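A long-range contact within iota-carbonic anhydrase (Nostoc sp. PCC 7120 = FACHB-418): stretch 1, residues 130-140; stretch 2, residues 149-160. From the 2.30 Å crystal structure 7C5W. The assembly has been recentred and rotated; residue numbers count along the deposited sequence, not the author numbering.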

# COMPACT_ATOMS: atom_id res chain seq x y z
N GLY A 130 0.05 -5.23 2.48
CA GLY A 130 -0.78 -4.19 3.12
C GLY A 130 -2.24 -4.29 2.73
O GLY A 130 -2.99 -5.08 3.34
N ASN A 131 -2.64 -3.52 1.73
CA ASN A 131 -4.04 -3.48 1.22
C ASN A 131 -4.36 -4.75 0.43
O ASN A 131 -5.57 -5.06 0.25
CB ASN A 131 -4.25 -2.24 0.36
CG ASN A 131 -5.65 -1.71 0.51
OD1 ASN A 131 -6.47 -1.89 -0.39
ND2 ASN A 131 -5.93 -1.11 1.66
N THR A 132 -3.34 -5.45 -0.08
CA THR A 132 -3.51 -6.69 -0.88
C THR A 132 -2.73 -7.82 -0.22
O THR A 132 -1.93 -7.55 0.69
CB THR A 132 -3.08 -6.51 -2.34
OG1 THR A 132 -1.66 -6.55 -2.41
CG2 THR A 132 -3.58 -5.22 -2.95
N ALA A 133 -2.99 -9.04 -0.66
CA ALA A 133 -2.37 -10.29 -0.18
C ALA A 133 -2.37 -11.30 -1.32
O ALA A 133 -3.44 -11.50 -1.95
CB ALA A 133 -3.12 -10.78 1.04
N THR A 134 -1.21 -11.88 -1.62
CA THR A 134 -1.02 -12.91 -2.66
C THR A 134 -0.80 -14.25 -1.96
O THR A 134 -0.10 -14.26 -0.94
CB THR A 134 0.12 -12.49 -3.60
OG1 THR A 134 -0.12 -11.14 -3.97
CG2 THR A 134 0.22 -13.34 -4.85
N THR A 135 -1.42 -15.32 -2.46
CA THR A 135 -1.18 -16.72 -2.02
C THR A 135 -0.70 -17.52 -3.23
O THR A 135 -1.16 -17.21 -4.34
CB THR A 135 -2.42 -17.36 -1.39
OG1 THR A 135 -3.39 -17.63 -2.41
CG2 THR A 135 -3.02 -16.51 -0.29
N MET A 136 0.23 -18.45 -3.02
CA MET A 136 0.66 -19.43 -4.05
C MET A 136 0.72 -20.79 -3.38
O MET A 136 1.15 -20.87 -2.21
CB MET A 136 2.03 -19.09 -4.65
CG MET A 136 2.49 -20.11 -5.67
SD MET A 136 4.01 -19.62 -6.55
CE MET A 136 3.31 -18.49 -7.76
N GLY A 137 0.28 -21.82 -4.10
CA GLY A 137 0.33 -23.21 -3.63
C GLY A 137 -0.53 -24.12 -4.48
O GLY A 137 -0.82 -23.78 -5.65
N ASN A 138 -0.94 -25.25 -3.91
CA ASN A 138 -1.84 -26.22 -4.55
C ASN A 138 -3.27 -25.99 -4.07
O ASN A 138 -3.46 -25.52 -2.93
CB ASN A 138 -1.38 -27.66 -4.32
CG ASN A 138 -0.09 -27.97 -5.05
OD1 ASN A 138 0.06 -27.62 -6.23
ND2 ASN A 138 0.83 -28.60 -4.36
N VAL A 139 -4.23 -26.26 -4.95
CA VAL A 139 -5.66 -26.45 -4.64
C VAL A 139 -6.08 -27.80 -5.23
O VAL A 139 -5.74 -28.09 -6.38
CB VAL A 139 -6.51 -25.29 -5.19
CG1 VAL A 139 -7.97 -25.42 -4.79
CG2 VAL A 139 -5.96 -23.94 -4.74
N ILE A 140 -6.74 -28.62 -4.42
CA ILE A 140 -7.18 -29.99 -4.80
C ILE A 140 -8.71 -30.01 -4.80
O ILE A 140 -9.31 -29.78 -3.73
CB ILE A 140 -6.55 -31.03 -3.85
CG1 ILE A 140 -5.02 -30.98 -3.94
CG2 ILE A 140 -7.10 -32.41 -4.14
CD1 ILE A 140 -4.31 -31.59 -2.75
N THR A 149 -8.49 -33.42 -8.98
CA THR A 149 -7.76 -32.50 -9.89
C THR A 149 -6.92 -31.56 -9.03
O THR A 149 -7.50 -30.78 -8.26
CB THR A 149 -8.72 -31.71 -10.78
OG1 THR A 149 -9.53 -32.62 -11.52
CG2 THR A 149 -7.99 -30.78 -11.73
N THR A 150 -5.60 -31.68 -9.13
CA THR A 150 -4.62 -30.81 -8.43
C THR A 150 -4.20 -29.70 -9.40
O THR A 150 -3.82 -30.01 -10.54
CB THR A 150 -3.46 -31.65 -7.88
OG1 THR A 150 -4.01 -32.51 -6.88
CG2 THR A 150 -2.35 -30.83 -7.25
N VAL A 151 -4.28 -28.44 -8.95
CA VAL A 151 -3.80 -27.25 -9.71
C VAL A 151 -2.73 -26.52 -8.89
O VAL A 151 -2.77 -26.60 -7.64
CB VAL A 151 -4.97 -26.31 -10.06
CG1 VAL A 151 -5.94 -26.97 -11.03
CG2 VAL A 151 -5.69 -25.82 -8.82
N ASP A 152 -1.81 -25.85 -9.57
CA ASP A 152 -0.92 -24.81 -9.00
C ASP A 152 -1.64 -23.47 -9.12
O ASP A 152 -1.87 -23.06 -10.28
CB ASP A 152 0.41 -24.78 -9.75
CG ASP A 152 1.09 -26.13 -9.87
OD1 ASP A 152 0.98 -26.94 -8.92
OD2 ASP A 152 1.77 -26.35 -10.90
N LYS A 153 -1.98 -22.81 -8.00
CA LYS A 153 -2.85 -21.61 -7.99
C LYS A 153 -2.20 -20.42 -7.28
O LYS A 153 -1.80 -20.56 -6.10
CB LYS A 153 -4.19 -21.89 -7.32
CG LYS A 153 -5.28 -20.88 -7.68
CD LYS A 153 -6.62 -21.22 -7.14
CE LYS A 153 -7.20 -22.49 -7.73
NZ LYS A 153 -7.69 -22.29 -9.11
N THR A 154 -2.20 -19.27 -7.97
CA THR A 154 -1.89 -17.93 -7.40
C THR A 154 -3.17 -17.09 -7.33
O THR A 154 -3.80 -16.95 -8.38
CB THR A 154 -0.82 -17.22 -8.23
OG1 THR A 154 0.32 -18.07 -8.19
CG2 THR A 154 -0.49 -15.84 -7.70
N TRP A 155 -3.52 -16.57 -6.15
CA TRP A 155 -4.59 -15.55 -5.93
C TRP A 155 -3.97 -14.23 -5.46
O TRP A 155 -2.96 -14.28 -4.72
CB TRP A 155 -5.58 -16.01 -4.87
CG TRP A 155 -6.70 -16.88 -5.36
CD1 TRP A 155 -7.57 -16.63 -6.37
CD2 TRP A 155 -7.12 -18.12 -4.77
NE1 TRP A 155 -8.48 -17.64 -6.47
CE2 TRP A 155 -8.23 -18.57 -5.50
CE3 TRP A 155 -6.66 -18.89 -3.69
CZ2 TRP A 155 -8.88 -19.77 -5.21
CZ3 TRP A 155 -7.31 -20.07 -3.40
CH2 TRP A 155 -8.40 -20.50 -4.15
N GLN A 156 -4.57 -13.10 -5.83
CA GLN A 156 -4.30 -11.81 -5.15
C GLN A 156 -5.64 -11.22 -4.69
O GLN A 156 -6.53 -11.09 -5.52
CB GLN A 156 -3.55 -10.84 -6.06
CG GLN A 156 -3.05 -9.59 -5.33
CD GLN A 156 -2.34 -8.63 -6.25
OE1 GLN A 156 -1.85 -7.58 -5.84
NE2 GLN A 156 -2.29 -8.96 -7.53
N PHE A 157 -5.76 -10.93 -3.40
CA PHE A 157 -6.96 -10.33 -2.78
C PHE A 157 -6.71 -8.85 -2.52
O PHE A 157 -5.64 -8.50 -1.99
CB PHE A 157 -7.32 -11.07 -1.50
CG PHE A 157 -7.65 -12.52 -1.72
CD1 PHE A 157 -8.92 -12.90 -2.13
CD2 PHE A 157 -6.68 -13.50 -1.57
CE1 PHE A 157 -9.22 -14.24 -2.35
CE2 PHE A 157 -6.98 -14.84 -1.79
CZ PHE A 157 -8.25 -15.20 -2.18
N LEU A 158 -7.66 -8.01 -2.92
CA LEU A 158 -7.73 -6.57 -2.53
C LEU A 158 -8.89 -6.37 -1.55
O LEU A 158 -9.99 -6.89 -1.81
CB LEU A 158 -7.90 -5.74 -3.80
CG LEU A 158 -8.07 -4.24 -3.59
CD1 LEU A 158 -6.82 -3.63 -3.00
CD2 LEU A 158 -8.40 -3.54 -4.90
N LYS A 159 -8.63 -5.69 -0.44
CA LYS A 159 -9.66 -5.31 0.57
C LYS A 159 -10.31 -4.01 0.11
O LYS A 159 -9.61 -2.97 0.09
CB LYS A 159 -9.00 -5.18 1.95
CG LYS A 159 -9.94 -4.91 3.11
CD LYS A 159 -9.25 -5.11 4.43
CE LYS A 159 -10.18 -5.40 5.58
NZ LYS A 159 -9.48 -6.08 6.70
N ASP A 160 -11.58 -4.07 -0.31
CA ASP A 160 -12.31 -2.92 -0.90
C ASP A 160 -12.67 -1.93 0.22
O ASP A 160 -12.42 -2.24 1.40
CB ASP A 160 -13.56 -3.36 -1.68
CG ASP A 160 -14.59 -4.12 -0.86
OD1 ASP A 160 -14.60 -3.97 0.39
OD2 ASP A 160 -15.37 -4.87 -1.48
O HOH W 1 -2.96 -20.15 -3.79

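The two stretches run antiparallel as neighbouring strands. Strand 149-159 is continuous, whereas its partner turns a corner at Gly137; the segments before and after that corner meet it at 164° and 150° between N-to-C directions. The register nevertheless holds from Thr132 opposite Leu158 to Ile140 opposite Thr150. Hydrogen-bonded pairs alternate with non-hydrogen-bonded ones, and at Ala133–Phe157, Thr135–Trp155, Gly137–Lys153 and Val139–Val151 each residue's N donates to the other's O. At Gly137, Lys153 N lies 2.8 Å from Gly137 O, and Gly137 N lies 3.1 Å from Lys153 O. Glycine suits this corner because its phi/psi of 166/-157 is a conformation that side chains generally disfavour. One further bond, Lys159 N to Asn131 O at 3.2 Å, extends the ladder. Between these bonds, CA-H groups approach carbonyls, as in Thr134 CA to Trp155 O at 3.1 Å.

Successive side chains alternate between the two faces. One carries Ala133, Thr135, Val139, Val151, Lys153, Trp155 and Phe157. Val139, beta-branched and at home in a strand, packs its CB 3.8 Å from Val151 CG2, while its CG2 lies 3.5 Å from Lys153 CE, so the lysine's aliphatic portion supplies apolar contact and its NZ bonds elsewhere in the structure. Thr135 OG1 sits at the edge of the Trp155 ring, near its plane. A water accommodates its polarity, lying 2.9 Å from Thr135 OG1 and donating to Lys153 O at 2.6 Å.

On the other face methyl groups meet: Thr132 CG2 is 3.6 Å from Leu158 CD1, and Thr134 CG2 is 3.9 Å from Thr154 CG2, the threonines offering a methyl beside their hydroxyl. Met136, extended through chi2, brings CE within 3.0 Å of Thr154 OG1, a tight contact. Farther along, Ile140 CG1 rests 3.5 Å from Thr150 OG1.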